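Local coordinates for protein oxamate amidohydrolase small chain (Klebsiella pneumoniae subsp. pneumoniae, PDB 5HFT) that forms the small subunit of a heterodimeric amidohydrolase of the gamma-glutamyltransferase family that converts oxamate to oxalate in the uric acid degradation pathway, at residues 15-21 with 64-68. Numbering follows the deposited sequence.
Sequences SFIQSIY and LNPAA
Two pieces of the Ntn-hydrolase core pack mainly through side chains set against side chains and backbone, burying 351 Å²; CA 15 to 21 runs 162° from CA 64 to 67, nearly antiparallel. Residues 15-19 are regular beta strand, whereas Asn65 and Pro66 are loop leading into strand 67-71; the closest CA pair is Ser15 and Pro66, at 5.9 Å. Ser15 (chi1 t) directs its CA-CB bond at the other segment: its O lies 3.8 Å from Pro66 CB, and its OG comes within 3.2 Å of Ala67 O, but this hydroxyl hydrogen-bonds Trp3 NE1 and Tyr79 O. The CA-CB bonds of Phe16, Gln18 and Ile20 point away from 64-68. Ile17, in the m,t rotamer, fills the middle: CD1 sits 3.6 Å from Asn65 C and 3.9 Å from Pro66 CD, while CG2 is 3.6 Å from Leu64 CD1. That leucine methyl (Leu64 chi1 m, chi2 t) also meets Ser19 CB at 3.8 Å and Tyr21 CE1 at 4.0 Å. Beyond the strand the backbone bends, with Tyr21 at phi/psi 75/-34°, and Tyr21 N donates to Ser19 OG (2.6 Å, 146°), closing an ST turn. Ser19 is inferred to be important for catalytic activity, and its OG also makes a weak hydrogen bond with OG1 of Thr1, the probable N-terminal nucleophile, so the apolar contact borders the active site. Strand 13-19 pairs antiparallel with 2-7, strand 67-71 with 76-82, and Ser15 to Ser19, Ala67 and Ala68 pair antiparallel with beta structure of the partner chain.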
loop_
_atom_site.group_PDB
_atom_site.type_symbol
_atom_site.label_atom_id
_atom_site.label_comp_id
_atom_site.label_asym_id
_atom_site.label_seq_id
_atom_site.Cartn_x
_atom_site.Cartn_y
_atom_site.Cartn_z
ATOM N N SER C 15 0.527 -1.125 -9.528
ATOM C CA SER C 15 -0.130 -0.397 -8.454
ATOM C C SER C 15 0.098 -1.155 -7.142
ATOM O O SER C 15 -0.189 -2.356 -7.065
ATOM C CB SER C 15 -1.608 -0.211 -8.744
ATOM O OG SER C 15 -2.218 0.470 -7.672
ATOM N N PHE C 16 0.615 -0.453 -6.110
ATOM C CA PHE C 16 1.205 -1.077 -4.919
ATOM C C PHE C 16 0.750 -0.411 -3.622
ATOM O O PHE C 16 0.654 0.814 -3.552
ATOM C CB PHE C 16 2.734 -1.019 -5.033
ATOM C CG PHE C 16 3.468 -1.566 -3.847
ATOM C CD1 PHE C 16 3.246 -2.852 -3.411
ATOM C CD2 PHE C 16 4.444 -0.817 -3.215
ATOM C CE1 PHE C 16 3.948 -3.356 -2.325
ATOM C CE2 PHE C 16 5.160 -1.323 -2.143
ATOM C CZ PHE C 16 4.915 -2.582 -1.699
ATOM N N ILE C 17 0.430 -1.226 -2.606
ATOM C CA ILE C 17 0.124 -0.770 -1.242
ATOM C C ILE C 17 1.052 -1.477 -0.257
ATOM O O ILE C 17 1.276 -2.687 -0.351
ATOM C CB ILE C 17 -1.351 -1.026 -0.849
ATOM C CG1 ILE C 17 -2.324 -0.201 -1.707
ATOM C CG2 ILE C 17 -1.579 -0.755 0.637
ATOM C CD1 ILE C 17 -3.751 -0.209 -1.171
ATOM N N GLN C 18 1.569 -0.719 0.707
ATOM C CA GLN C 18 2.501 -1.183 1.723
ATOM C C GLN C 18 2.106 -0.501 3.020
ATOM O O GLN C 18 1.724 0.673 2.992
ATOM C CB GLN C 18 3.938 -0.849 1.315
ATOM C CG GLN C 18 5.000 -1.133 2.339
ATOM C CD GLN C 18 6.390 -1.148 1.744
ATOM O OE1 GLN C 18 6.831 -2.154 1.165
ATOM N NE2 GLN C 18 7.104 -0.044 1.901
ATOM N N SER C 19 2.161 -1.223 4.148
ATOM C CA SER C 19 1.541 -0.669 5.350
ATOM C C SER C 19 1.941 -1.418 6.612
ATOM O O SER C 19 2.271 -2.610 6.578
ATOM C CB SER C 19 0.017 -0.700 5.234
ATOM O OG SER C 19 -0.578 -0.320 6.449
ATOM N N ILE C 20 1.874 -0.700 7.734
ATOM C CA ILE C 20 1.856 -1.294 9.057
ATOM C C ILE C 20 0.558 -0.964 9.796
ATOM O O ILE C 20 0.503 -1.062 10.989
ATOM C CB ILE C 20 3.106 -0.906 9.862
ATOM C CG1 ILE C 20 3.215 0.619 10.014
ATOM C CG2 ILE C 20 4.339 -1.487 9.191
ATOM C CD1 ILE C 20 4.549 1.090 10.606
ATOM N N TYR C 21 -0.469 -0.510 9.074
ATOM C CA TYR C 21 -1.860 -0.500 9.530
ATOM C C TYR C 21 -2.161 0.585 10.557
ATOM O O TYR C 21 -3.267 1.142 10.587
ATOM C CB TYR C 21 -2.246 -1.886 10.070
ATOM C CG TYR C 21 -2.266 -2.899 8.962
ATOM C CD1 TYR C 21 -3.408 -3.089 8.183
ATOM C CD2 TYR C 21 -1.130 -3.627 8.650
ATOM C CE1 TYR C 21 -3.420 -3.981 7.150
ATOM C CE2 TYR C 21 -1.136 -4.535 7.609
ATOM C CZ TYR C 21 -2.278 -4.700 6.857
ATOM O OH TYR C 21 -2.271 -5.603 5.810
ATOM N N LEU C 64 -6.126 -4.760 2.009
ATOM C CA LEU C 64 -5.984 -3.446 1.368
ATOM C C LEU C 64 -6.147 -3.555 -0.152
ATOM O O LEU C 64 -5.823 -4.581 -0.733
ATOM C CB LEU C 64 -4.644 -2.841 1.732
ATOM C CG LEU C 64 -4.499 -2.571 3.228
ATOM C CD1 LEU C 64 -3.111 -2.130 3.581
ATOM C CD2 LEU C 64 -5.501 -1.528 3.652
ATOM N N ASN C 65 -6.568 -2.459 -0.798
ATOM C CA ASN C 65 -7.152 -2.489 -2.136
ATOM C C ASN C 65 -6.345 -1.663 -3.133
ATOM O O ASN C 65 -6.725 -0.527 -3.454
ATOM C CB ASN C 65 -8.593 -1.979 -2.057
ATOM C CG ASN C 65 -9.365 -2.147 -3.371
ATOM O OD1 ASN C 65 -8.770 -2.135 -4.453
ATOM N ND2 ASN C 65 -10.704 -2.296 -3.276
ATOM N N PRO C 66 -5.275 -2.223 -3.701
ATOM C CA PRO C 66 -4.706 -1.645 -4.923
ATOM C C PRO C 66 -5.723 -1.735 -6.047
ATOM O O PRO C 66 -6.524 -2.670 -6.090
ATOM C CB PRO C 66 -3.491 -2.536 -5.212
ATOM C CG PRO C 66 -3.259 -3.296 -3.991
ATOM C CD PRO C 66 -4.562 -3.438 -3.296
ATOM N N ALA C 67 -5.689 -0.763 -6.971
ATOM C CA ALA C 67 -6.642 -0.738 -8.076
ATOM C C ALA C 67 -5.934 -0.453 -9.396
ATOM O O ALA C 67 -4.854 0.144 -9.432
ATOM C CB ALA C 67 -7.755 0.281 -7.840
ATOM N N ALA C 68 -6.558 -0.917 -10.481
ATOM C CA ALA C 68 -6.055 -0.766 -11.849
ATOM C C ALA C 68 -7.203 -0.951 -12.822
ATOM O O ALA C 68 -8.154 -1.675 -12.529
ATOM C CB ALA C 68 -4.955 -1.773 -12.181
#